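Local coordinates for protein fervidolysin (Fervidobacterium pennivorans, PDB 1R6V) that degrades keratin into peptides as a calcium-binding, subtilisin-like serine protease, allowing its bacterium to grow on native feathers, at residues Ile156-Val161 with Gly206-Lys211; Pro170-Gln175 with Ala200-Ala205; Lys225-Val230 with His259-Met264; Gly288-Val293 with Gly389-Leu394. The protein carries 1 engineered substitution. All coordinates share one frame; numbering follows the deposited sequence.

Contact 1: Ile156-Val161 with Gly206-Lys211; sequences IIVAVV and GTIAAK. With CA (calcium ion), chain B.
CD1 of Ile208, the end of the longer branch of that isoleucine, is what touches the strand: it lies 4.0 Å from CG1 of Val158 and the same 4.0 Å from CG2 of Val160. The two valines are alternate residues of the strand and so put their side chains on one face, with Ala159 turned to the other. Val158 meets the isoleucine tip to tip, whereas Val160 runs alongside Ile208, the two side chains pointing opposite ways. On Ile208 the ethyl branch stands opposite the carbonyl carbon (chi1 -67°) and is extended beyond CG1 (chi2 170°), which carries the methyl across to the sheet. No hydrogen bond joins the two segments, and the contact is wholly buried and apolar. Thr388 of helix 380-397 touches both Val158 and Ile208, and Ile226 of the adjoining strand lies against Ile208 and Val160. Three residues beyond Ile208, past the end of the helix, the backbone oxygen of Lys211 binds the calcium ion at 2.3 Å; Asp171 and Glu129 are among the other ligands. A helix laid on the parallel core of the sheet, against the strand that ends at Asp162, the aspartate assigned to the charge relay, belongs to the subtilisin alpha/beta fold.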
loop_
_atom_site.group_PDB
_atom_site.type_symbol
_atom_site.label_atom_id
_atom_site.label_comp_id
_atom_site.label_asym_id
_atom_site.label_seq_id
_atom_site.Cartn_x
_atom_site.Cartn_y
_atom_site.Cartn_z
ATOM N N ILE A 156 12.873 -24.407 0.234
ATOM C CA ILE A 156 12.178 -23.132 0.374
ATOM C C ILE A 156 12.477 -22.263 -0.840
ATOM O O ILE A 156 13.634 -22.114 -1.225
ATOM C CB ILE A 156 12.617 -22.382 1.675
ATOM C CG1 ILE A 156 12.334 -23.243 2.912
ATOM C CG2 ILE A 156 11.868 -21.044 1.783
ATOM C CD1 ILE A 156 10.884 -23.750 3.026
ATOM N N ILE A 157 11.429 -21.720 -1.458
ATOM C CA ILE A 157 11.586 -20.850 -2.626
ATOM C C ILE A 157 11.472 -19.397 -2.152
ATOM O O ILE A 157 10.494 -19.015 -1.521
ATOM C CB ILE A 157 10.485 -21.122 -3.688
ATOM C CG1 ILE A 157 10.713 -22.498 -4.320
ATOM C CG2 ILE A 157 10.517 -20.052 -4.790
ATOM C CD1 ILE A 157 9.551 -22.965 -5.192
ATOM N N VAL A 158 12.491 -18.598 -2.461
ATOM C CA VAL A 158 12.517 -17.187 -2.071
ATOM C C VAL A 158 12.383 -16.309 -3.309
ATOM O O VAL A 158 13.210 -16.416 -4.230
ATOM C CB VAL A 158 13.882 -16.822 -1.436
ATOM C CG1 VAL A 158 13.947 -15.333 -1.130
ATOM C CG2 VAL A 158 14.119 -17.652 -0.185
ATOM N N ALA A 159 11.375 -15.446 -3.334
ATOM C CA ALA A 159 11.216 -14.550 -4.475
ATOM C C ALA A 159 11.989 -13.277 -4.217
ATOM O O ALA A 159 11.808 -12.624 -3.188
ATOM C CB ALA A 159 9.751 -14.221 -4.723
ATOM N N VAL A 160 12.871 -12.946 -5.154
ATOM C CA VAL A 160 13.652 -11.717 -5.057
ATOM C C VAL A 160 12.939 -10.766 -6.035
ATOM O O VAL A 160 13.092 -10.869 -7.249
ATOM C CB VAL A 160 15.139 -11.974 -5.435
ATOM C CG1 VAL A 160 15.873 -10.640 -5.679
ATOM C CG2 VAL A 160 15.830 -12.729 -4.285
ATOM N N VAL A 161 12.159 -9.854 -5.470
ATOM C CA VAL A 161 11.329 -8.889 -6.209
ATOM C C VAL A 161 12.203 -7.661 -6.295
ATOM O O VAL A 161 12.261 -6.848 -5.382
ATOM C CB VAL A 161 10.034 -8.670 -5.428
ATOM C CG1 VAL A 161 9.058 -7.832 -6.262
ATOM C CG2 VAL A 161 9.429 -10.054 -5.098
ATOM N N GLY A 206 22.724 -13.356 -3.725
ATOM C CA GLY A 206 23.896 -13.972 -3.116
ATOM C C GLY A 206 23.852 -13.963 -1.590
ATOM O O GLY A 206 24.250 -14.925 -0.957
ATOM N N THR A 207 23.368 -12.877 -0.990
ATOM C CA THR A 207 23.323 -12.817 0.477
ATOM C C THR A 207 22.387 -13.872 1.027
ATOM O O THR A 207 22.642 -14.479 2.063
ATOM C CB THR A 207 22.851 -11.440 0.945
ATOM O OG1 THR A 207 23.858 -10.477 0.599
ATOM C CG2 THR A 207 22.609 -11.428 2.449
ATOM N N ILE A 208 21.305 -14.083 0.303
ATOM C CA ILE A 208 20.294 -15.064 0.683
ATOM C C ILE A 208 20.698 -16.507 0.406
ATOM O O ILE A 208 20.560 -17.372 1.274
ATOM C CB ILE A 208 18.975 -14.829 -0.081
ATOM C CG1 ILE A 208 18.333 -13.513 0.363
ATOM C CG2 ILE A 208 18.006 -16.003 0.159
ATOM C CD1 ILE A 208 17.170 -13.082 -0.509
ATOM N N ALA A 209 21.167 -16.773 -0.813
ATOM C CA ALA A 209 21.493 -18.144 -1.177
ATOM C C ALA A 209 22.718 -18.420 -2.038
ATOM O O ALA A 209 22.690 -19.343 -2.857
ATOM C CB ALA A 209 20.268 -18.772 -1.839
ATOM N N ALA A 210 23.795 -17.660 -1.893
ATOM C CA ALA A 210 24.962 -17.985 -2.697
ATOM C C ALA A 210 25.320 -19.436 -2.341
ATOM O O ALA A 210 25.234 -19.857 -1.185
ATOM C CB ALA A 210 26.127 -17.037 -2.382
ATOM N N LYS A 211 25.717 -20.199 -3.346
ATOM C CA LYS A 211 26.043 -21.616 -3.184
ATOM C C LYS A 211 27.179 -21.963 -2.220
ATOM O O LYS A 211 28.226 -21.330 -2.233
ATOM C CB LYS A 211 26.354 -22.182 -4.569
ATOM C CG LYS A 211 26.471 -23.692 -4.675
ATOM C CD LYS A 211 26.958 -24.053 -6.081
ATOM C CE LYS A 211 27.065 -25.554 -6.285
ATOM N NZ LYS A 211 27.609 -25.901 -7.633
HETATM CA CA CA B . 30.160 -20.197 -2.653
#

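Contact 2: Pro170-Gln175 with Ala200-Ala205; sequences PDLEGQ and AGTHVA. Engineered in segment 200-205: Ala200 (natural residue His). With CA (calcium ion), chain B.
A calcium-site loop of the subtilisin domain here packs against the helix that opens at the position assigned to the charge-relay histidine, replaced in this model by an engineered alanine, Ala200. Leu172 carries the contact, pointing from the loop at the helix flank formed by Thr202 and Ala205, residues one turn apart. Its CD1 does most of the touching, 4.1 Å from CG2 of Thr202, the two side chains meeting at a slant, and 4.2 Å from CB of Ala205. The other methyl, CD2, lies 4.2 Å from the backbone oxygen of Ala205. Thr202 offers its methyl, which stands opposite the backbone nitrogen (chi1 -58° for OG1), while the hydroxyl OG1 hydrogen-bonds to the backbone N of Asp166. Val165 extends the apolar patch, touching both Leu172 and Ala205.

One residue before the leucine, the carboxylate of Asp171 points to the metal: OD1 binds the calcium ion at 2.3 Å, and OD2 takes part in a hydrogen bond with the hydroxyl of Tyr374. One oxygen is therefore given to the metal and the other is occupied by a protein partner, which should restrict rotation of the group. Within the loop, the backbone N of Gln175 donates to O of Leu172 at 2.9 Å, closing a type II beta turn that begins at the leucine, with Gly174 at positive phi. Between loop and helix there is no hydrogen bond or salt bridge. The chemistry is thus divided: metal coordination fixes Asp171, while dispersion contacts of its neighbour Leu172 seat the loop on the helix, with the threonine hydroxyl directed to a separate bond.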
loop_
_atom_site.group_PDB
_atom_site.type_symbol
_atom_site.label_atom_id
_atom_site.label_comp_id
_atom_site.label_asym_id
_atom_site.label_seq_id
_atom_site.Cartn_x
_atom_site.Cartn_y
_atom_site.Cartn_z
ATOM N N PRO A 170 28.744 -17.766 -11.191
ATOM C CA PRO A 170 29.149 -19.089 -10.721
ATOM C C PRO A 170 28.681 -19.411 -9.300
ATOM O O PRO A 170 28.307 -20.546 -9.023
ATOM C CB PRO A 170 30.674 -19.067 -10.880
ATOM C CG PRO A 170 31.027 -17.614 -10.798
ATOM C CD PRO A 170 29.908 -16.945 -11.557
ATOM N N ASP A 171 28.677 -18.417 -8.413
ATOM C CA ASP A 171 28.235 -18.622 -7.027
ATOM C C ASP A 171 26.710 -18.803 -6.923
ATOM O O ASP A 171 26.182 -19.004 -5.828
ATOM C CB ASP A 171 28.646 -17.425 -6.159
ATOM C CG ASP A 171 29.418 -17.827 -4.908
ATOM O OD1 ASP A 171 29.380 -19.009 -4.513
ATOM O OD2 ASP A 171 30.057 -16.942 -4.302
ATOM N N LEU A 172 25.996 -18.698 -8.044
ATOM C CA LEU A 172 24.548 -18.881 -8.014
ATOM C C LEU A 172 24.137 -20.081 -8.846
ATOM O O LEU A 172 22.946 -20.306 -9.065
ATOM C CB LEU A 172 23.815 -17.629 -8.523
ATOM C CG LEU A 172 23.996 -16.369 -7.664
ATOM C CD1 LEU A 172 23.252 -15.195 -8.312
ATOM C CD2 LEU A 172 23.438 -16.623 -6.261
ATOM N N GLU A 173 25.114 -20.855 -9.312
ATOM C CA GLU A 173 24.805 -22.032 -10.122
ATOM C C GLU A 173 23.896 -22.977 -9.352
ATOM O O GLU A 173 24.148 -23.286 -8.191
ATOM C CB GLU A 173 26.099 -22.762 -10.525
ATOM C CG GLU A 173 25.882 -23.865 -11.570
ATOM C CD GLU A 173 25.382 -25.176 -10.967
ATOM O OE1 GLU A 173 24.743 -25.966 -11.702
ATOM O OE2 GLU A 173 25.641 -25.424 -9.768
ATOM N N GLY A 174 22.826 -23.430 -10.001
ATOM C CA GLY A 174 21.896 -24.340 -9.354
ATOM C C GLY A 174 21.000 -23.701 -8.310
ATOM O O GLY A 174 20.089 -24.350 -7.791
ATOM N N GLN A 175 21.228 -22.417 -8.023
ATOM C CA GLN A 175 20.456 -21.698 -7.011
ATOM C C GLN A 175 19.311 -20.826 -7.514
ATOM O O GLN A 175 18.459 -20.420 -6.727
ATOM C CB GLN A 175 21.394 -20.807 -6.184
ATOM C CG GLN A 175 22.517 -21.563 -5.521
ATOM C CD GLN A 175 22.030 -22.387 -4.357
ATOM O OE1 GLN A 175 21.948 -21.905 -3.222
ATOM N NE2 GLN A 175 21.678 -23.633 -4.632
ATOM N N ALA A 200 21.492 -4.764 -8.166
ATOM C CA ALA A 200 20.909 -5.018 -6.847
ATOM C C ALA A 200 20.359 -6.408 -6.589
ATOM O O ALA A 200 20.728 -7.037 -5.606
ATOM C CB ALA A 200 19.837 -3.990 -6.544
ATOM N N GLY A 201 19.481 -6.882 -7.463
ATOM C CA GLY A 201 18.884 -8.204 -7.259
ATOM C C GLY A 201 19.877 -9.346 -7.131
ATOM O O GLY A 201 19.673 -10.313 -6.391
ATOM N N THR A 202 20.973 -9.260 -7.875
ATOM C CA THR A 202 21.997 -10.307 -7.811
ATOM C C THR A 202 22.726 -10.266 -6.470
ATOM O O THR A 202 23.060 -11.306 -5.901
ATOM C CB THR A 202 23.032 -10.121 -8.926
ATOM O OG1 THR A 202 22.361 -10.155 -10.189
ATOM C CG2 THR A 202 24.075 -11.231 -8.901
ATOM N N HIS A 203 22.984 -9.054 -5.980
ATOM C CA HIS A 203 23.648 -8.889 -4.688
ATOM C C HIS A 203 22.717 -9.489 -3.619
ATOM O O HIS A 203 23.148 -10.233 -2.735
ATOM C CB HIS A 203 23.930 -7.397 -4.447
ATOM C CG HIS A 203 24.970 -7.134 -3.406
ATOM N ND1 HIS A 203 24.672 -7.043 -2.064
ATOM C CD2 HIS A 203 26.312 -6.957 -3.508
ATOM C CE1 HIS A 203 25.782 -6.821 -1.383
ATOM N NE2 HIS A 203 26.794 -6.764 -2.235
ATOM N N VAL A 204 21.433 -9.182 -3.729
ATOM C CA VAL A 204 20.416 -9.710 -2.819
ATOM C C VAL A 204 20.408 -11.238 -2.856
ATOM O O VAL A 204 20.432 -11.903 -1.814
ATOM C CB VAL A 204 19.011 -9.212 -3.242
ATOM C CG1 VAL A 204 17.921 -9.950 -2.452
ATOM C CG2 VAL A 204 18.913 -7.700 -3.031
ATOM N N ALA A 205 20.359 -11.790 -4.063
ATOM C CA ALA A 205 20.335 -13.233 -4.246
ATOM C C ALA A 205 21.529 -13.929 -3.587
ATOM O O ALA A 205 21.371 -14.968 -2.960
ATOM C CB ALA A 205 20.286 -13.574 -5.746
HETATM CA CA CA B . 30.160 -20.197 -2.653
#

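Contact 3: Lys225-Val230 with His259-Met264; sequences KIMPIV and HGAKVM
Strand 225-230 and the turn entering strand 263-269 come nearest at Met227 and Ala261, whose CA atoms are 7.4 Å apart, and no hydrogen bond runs between the two segments. They belong to the parallel core of the sheet in the subtilisin fold: strand 225-230 leads through helix 246-258 to strand 263-269 in a beta-alpha-beta crossover, with strand 157-162 lying between the two in the sheet. Gly260, at positive phi (96°), is the C-prime residue of the Schellman motif that ends the helix, and it turns the chain back toward the sheet. Met227 spans the distance. Its chain runs out extended, with CG opposite the backbone nitrogen (chi1 170°), and bends only at the last torsion (chi3 -86°). The sulfur SD rests 4.1 Å from CB of Ala261, while the terminal methyl goes on to His259, whose side chain it crosses at about a right angle. The imidazole turns off from the strand and stacks on the ring of Trp255. Trp255 and Ala256 also touch Met227 from the helix, so the thioether is packed against the end of the helix. At its tip, CE of Met227 sits 3.7 Å from CB of His259 and 3.5 Å from the backbone oxygen of the same histidine.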
loop_
_atom_site.group_PDB
_atom_site.type_symbol
_atom_site.label_atom_id
_atom_site.label_comp_id
_atom_site.label_asym_id
_atom_site.label_seq_id
_atom_site.Cartn_x
_atom_site.Cartn_y
_atom_site.Cartn_z
ATOM N N LYS A 225 16.272 -21.675 -2.741
ATOM C CA LYS A 225 16.338 -21.397 -4.168
ATOM C C LYS A 225 15.808 -19.991 -4.380
ATOM O O LYS A 225 14.925 -19.540 -3.656
ATOM C CB LYS A 225 15.478 -22.384 -4.969
ATOM C CG LYS A 225 16.014 -23.812 -4.976
ATOM C CD LYS A 225 17.359 -23.877 -5.667
ATOM C CE LYS A 225 17.737 -25.310 -6.034
ATOM N NZ LYS A 225 17.889 -26.162 -4.832
ATOM N N ILE A 226 16.336 -19.326 -5.398
ATOM C CA ILE A 226 15.958 -17.957 -5.715
ATOM C C ILE A 226 15.037 -17.884 -6.927
ATOM O O ILE A 226 15.369 -18.393 -8.001
ATOM C CB ILE A 226 17.216 -17.106 -6.026
ATOM C CG1 ILE A 226 18.168 -17.107 -4.825
ATOM C CG2 ILE A 226 16.807 -15.674 -6.418
ATOM C CD1 ILE A 226 17.618 -16.421 -3.595
ATOM N N MET A 227 13.895 -17.226 -6.754
ATOM C CA MET A 227 12.933 -17.037 -7.845
ATOM C C MET A 227 12.951 -15.547 -8.186
ATOM O O MET A 227 12.447 -14.729 -7.433
ATOM C CB MET A 227 11.518 -17.456 -7.398
ATOM C CG MET A 227 10.382 -17.074 -8.380
ATOM S SD MET A 227 8.728 -17.463 -7.656
ATOM C CE MET A 227 8.584 -19.266 -8.163
ATOM N N PRO A 228 13.566 -15.176 -9.316
ATOM C CA PRO A 228 13.600 -13.756 -9.673
ATOM C C PRO A 228 12.285 -13.221 -10.251
ATOM O O PRO A 228 11.668 -13.856 -11.114
ATOM C CB PRO A 228 14.753 -13.667 -10.679
ATOM C CG PRO A 228 14.874 -15.053 -11.214
ATOM C CD PRO A 228 14.555 -15.959 -10.076
ATOM N N ILE A 229 11.850 -12.077 -9.731
ATOM C CA ILE A 229 10.648 -11.389 -10.202
ATOM C C ILE A 229 11.160 -10.005 -10.566
ATOM O O ILE A 229 11.596 -9.241 -9.703
ATOM C CB ILE A 229 9.543 -11.276 -9.114
ATOM C CG1 ILE A 229 9.159 -12.669 -8.580
ATOM C CG2 ILE A 229 8.323 -10.531 -9.700
ATOM C CD1 ILE A 229 8.426 -13.612 -9.591
ATOM N N VAL A 230 11.125 -9.678 -11.853
ATOM C CA VAL A 230 11.662 -8.406 -12.295
ATOM C C VAL A 230 10.665 -7.266 -12.217
ATOM O O VAL A 230 9.739 -7.194 -13.025
ATOM C CB VAL A 230 12.190 -8.531 -13.752
ATOM C CG1 VAL A 230 12.834 -7.218 -14.212
ATOM C CG2 VAL A 230 13.192 -9.672 -13.823
ATOM N N HIS A 259 3.273 -19.840 -7.747
ATOM C CA HIS A 259 4.319 -20.770 -8.118
ATOM C C HIS A 259 5.180 -21.242 -6.961
ATOM O O HIS A 259 6.293 -21.723 -7.168
ATOM C CB HIS A 259 5.181 -20.168 -9.233
ATOM C CG HIS A 259 4.491 -20.139 -10.560
ATOM N ND1 HIS A 259 4.804 -21.016 -11.577
ATOM C CD2 HIS A 259 3.425 -19.425 -10.995
ATOM C CE1 HIS A 259 3.956 -20.849 -12.577
ATOM N NE2 HIS A 259 3.108 -19.890 -12.249
ATOM N N GLY A 260 4.675 -21.081 -5.742
ATOM C CA GLY A 260 5.391 -21.611 -4.600
ATOM C C GLY A 260 6.340 -20.815 -3.731
ATOM O O GLY A 260 6.894 -21.405 -2.797
ATOM N N ALA A 261 6.562 -19.529 -4.002
ATOM C CA ALA A 261 7.457 -18.759 -3.131
ATOM C C ALA A 261 6.866 -18.723 -1.717
ATOM O O ALA A 261 5.662 -18.526 -1.559
ATOM C CB ALA A 261 7.624 -17.323 -3.669
ATOM N N LYS A 262 7.693 -18.938 -0.690
ATOM C CA LYS A 262 7.204 -18.890 0.687
ATOM C C LYS A 262 7.658 -17.632 1.423
ATOM O O LYS A 262 7.170 -17.325 2.508
ATOM C CB LYS A 262 7.626 -20.143 1.461
ATOM C CG LYS A 262 6.965 -21.412 0.957
ATOM C CD LYS A 262 5.471 -21.262 0.890
ATOM C CE LYS A 262 4.837 -22.475 0.213
ATOM N NZ LYS A 262 3.372 -22.269 0.022
ATOM N N VAL A 263 8.612 -16.914 0.840
ATOM C CA VAL A 263 9.047 -15.647 1.421
ATOM C C VAL A 263 9.529 -14.790 0.245
ATOM O O VAL A 263 10.029 -15.320 -0.752
ATOM C CB VAL A 263 10.178 -15.836 2.492
ATOM C CG1 VAL A 263 11.354 -16.614 1.902
ATOM C CG2 VAL A 263 10.632 -14.473 3.012
ATOM N N MET A 264 9.302 -13.479 0.326
ATOM C CA MET A 264 9.735 -12.544 -0.730
ATOM C C MET A 264 10.551 -11.428 -0.112
ATOM O O MET A 264 10.265 -10.996 0.999
ATOM C CB MET A 264 8.534 -11.891 -1.427
ATOM C CG MET A 264 7.516 -12.897 -1.986
ATOM S SD MET A 264 6.468 -12.166 -3.330
ATOM C CE MET A 264 5.039 -13.317 -3.267
#

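Contact 4: Gly288-Val293 with Gly389-Leu394; sequences GVVMVV and GVVAVL
Apolar packing accounts for the whole of this contact, and Val391 is the helix residue that makes it. Its CG1 meets Val290 tip to tip, 4.0 Å from CG1 of that valine and equally 4.0 Å from its CB, with Val290 CG2 at 4.1 Å; the methyl therefore sits over the branch point instead of against one arm. The second methyl, CG2 of Val391, turns to Val292 and lies 4.3 Å from CG2 there, a looser touch. With CG1 opposite the backbone nitrogen (chi1 174°), the fork of Val391 spreads one methyl to each of two alternate strand residues. This is the helix-on-sheet packing of the subtilisin core: helix 380-397, which carries near its start Ser381, the inferred serine of the charge relay, packs on one face of the sheet, against strand 290-294. Val263 of the adjacent strand touches both Val290 and Val391, while Ile406 of helix 403-413 backs Val391 from the other helix.

Backbone hydrogen bonds stay within each element or pass to its own neighbours. Val393 N donates to Gly389 O at 3.1 Å in the helix; Val290 pairs with Lys262 and Met264, and Val292 with Met264 and His266. Gly288, with positive phi (82°), ends helix 275-286 in a Schellman motif just before the strand begins.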
loop_
_atom_site.group_PDB
_atom_site.type_symbol
_atom_site.label_atom_id
_atom_site.label_comp_id
_atom_site.label_asym_id
_atom_site.label_seq_id
_atom_site.Cartn_x
_atom_site.Cartn_y
_atom_site.Cartn_z
ATOM N N GLY A 288 0.075 -17.744 3.003
ATOM C CA GLY A 288 1.153 -18.091 3.913
ATOM C C GLY A 288 2.542 -17.604 3.559
ATOM O O GLY A 288 3.512 -18.091 4.135
ATOM N N VAL A 289 2.654 -16.654 2.635
ATOM C CA VAL A 289 3.973 -16.157 2.251
ATOM C C VAL A 289 4.380 -14.989 3.131
ATOM O O VAL A 289 3.577 -14.085 3.398
ATOM C CB VAL A 289 4.031 -15.683 0.777
ATOM C CG1 VAL A 289 3.368 -16.703 -0.161
ATOM C CG2 VAL A 289 3.406 -14.342 0.657
ATOM N N VAL A 290 5.640 -15.009 3.562
ATOM C CA VAL A 290 6.205 -13.966 4.416
ATOM C C VAL A 290 6.739 -12.874 3.510
ATOM O O VAL A 290 7.373 -13.172 2.507
ATOM C CB VAL A 290 7.356 -14.540 5.280
ATOM C CG1 VAL A 290 8.066 -13.418 6.068
ATOM C CG2 VAL A 290 6.767 -15.558 6.251
ATOM N N MET A 291 6.468 -11.618 3.858
ATOM C CA MET A 291 6.914 -10.494 3.043
ATOM C C MET A 291 7.886 -9.630 3.843
ATOM O O MET A 291 7.475 -8.979 4.792
ATOM C CB MET A 291 5.695 -9.667 2.599
ATOM C CG MET A 291 4.706 -10.464 1.699
ATOM S SD MET A 291 5.259 -10.991 0.026
ATOM C CE MET A 291 4.256 -9.853 -1.071
ATOM N N VAL A 292 9.160 -9.658 3.442
ATOM C CA VAL A 292 10.238 -8.897 4.088
ATOM C C VAL A 292 10.448 -7.636 3.248
ATOM O O VAL A 292 10.633 -7.720 2.028
ATOM C CB VAL A 292 11.545 -9.739 4.132
ATOM C CG1 VAL A 292 12.672 -8.933 4.791
ATOM C CG2 VAL A 292 11.294 -11.047 4.936
ATOM N N VAL A 293 10.395 -6.478 3.893
ATOM C CA VAL A 293 10.552 -5.207 3.178
ATOM C C VAL A 293 11.564 -4.340 3.893
ATOM O O VAL A 293 11.528 -4.197 5.122
ATOM C CB VAL A 293 9.220 -4.432 3.120
ATOM C CG1 VAL A 293 9.378 -3.153 2.286
ATOM C CG2 VAL A 293 8.142 -5.326 2.552
ATOM N N GLY A 389 16.803 -14.438 4.341
ATOM C CA GLY A 389 17.541 -15.687 4.461
ATOM C C GLY A 389 17.228 -16.403 5.771
ATOM O O GLY A 389 17.078 -17.626 5.817
ATOM N N VAL A 390 17.135 -15.642 6.855
ATOM C CA VAL A 390 16.814 -16.234 8.142
ATOM C C VAL A 390 15.416 -16.853 8.064
ATOM O O VAL A 390 15.198 -17.960 8.539
ATOM C CB VAL A 390 16.868 -15.181 9.273
ATOM C CG1 VAL A 390 16.262 -15.751 10.565
ATOM C CG2 VAL A 390 18.329 -14.787 9.532
ATOM N N VAL A 391 14.466 -16.130 7.472
ATOM C CA VAL A 391 13.109 -16.669 7.334
ATOM C C VAL A 391 13.115 -17.985 6.545
ATOM O O VAL A 391 12.407 -18.942 6.890
ATOM C CB VAL A 391 12.162 -15.646 6.619
ATOM C CG1 VAL A 391 10.778 -16.284 6.335
ATOM C CG2 VAL A 391 11.969 -14.419 7.511
ATOM N N ALA A 392 13.884 -18.037 5.460
ATOM C CA ALA A 392 13.933 -19.256 4.663
ATOM C C ALA A 392 14.424 -20.450 5.484
ATOM O O ALA A 392 13.896 -21.555 5.344
ATOM C CB ALA A 392 14.824 -19.052 3.429
ATOM N N VAL A 393 15.437 -20.233 6.318
ATOM C CA VAL A 393 15.963 -21.310 7.171
ATOM C C VAL A 393 14.879 -21.723 8.183
ATOM O O VAL A 393 14.624 -22.915 8.399
ATOM C CB VAL A 393 17.287 -20.855 7.894
ATOM C CG1 VAL A 393 17.797 -21.958 8.847
ATOM C CG2 VAL A 393 18.372 -20.587 6.835
ATOM N N LEU A 394 14.201 -20.742 8.772
ATOM C CA LEU A 394 13.143 -21.041 9.736
ATOM C C LEU A 394 11.984 -21.814 9.127
ATOM O O LEU A 394 11.399 -22.677 9.789
ATOM C CB LEU A 394 12.591 -19.758 10.361
ATOM C CG LEU A 394 13.583 -18.932 11.193
ATOM C CD1 LEU A 394 12.919 -17.644 11.652
ATOM C CD2 LEU A 394 14.046 -19.744 12.413
#

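All four contacts lie in the catalytic domain, and three of them, contacts 1, 3 and 4, draw on the parallel core of one sheet. Strand 157-162 pairs with strand 225-230, Met227 N to Val158 O at 2.7 Å, and strand 263-269 pairs with strand 290-294, Met264 N to Val290 O at 2.9 Å. Contacts 1 and 2 share helix 200-209 and the calcium ion, with centres 7 Å apart; a salt bridge from Lys211 NZ to Glu173 OE2, 2.9 Å, also joins them. Contacts 2 and 4 do not touch, their centres being about 17 Å apart. Of Asp162 and Ser381, residues assigned to the charge relay, the first has its side chain about 4 Å from that of Val160, the second about 10 Å from that of Val292.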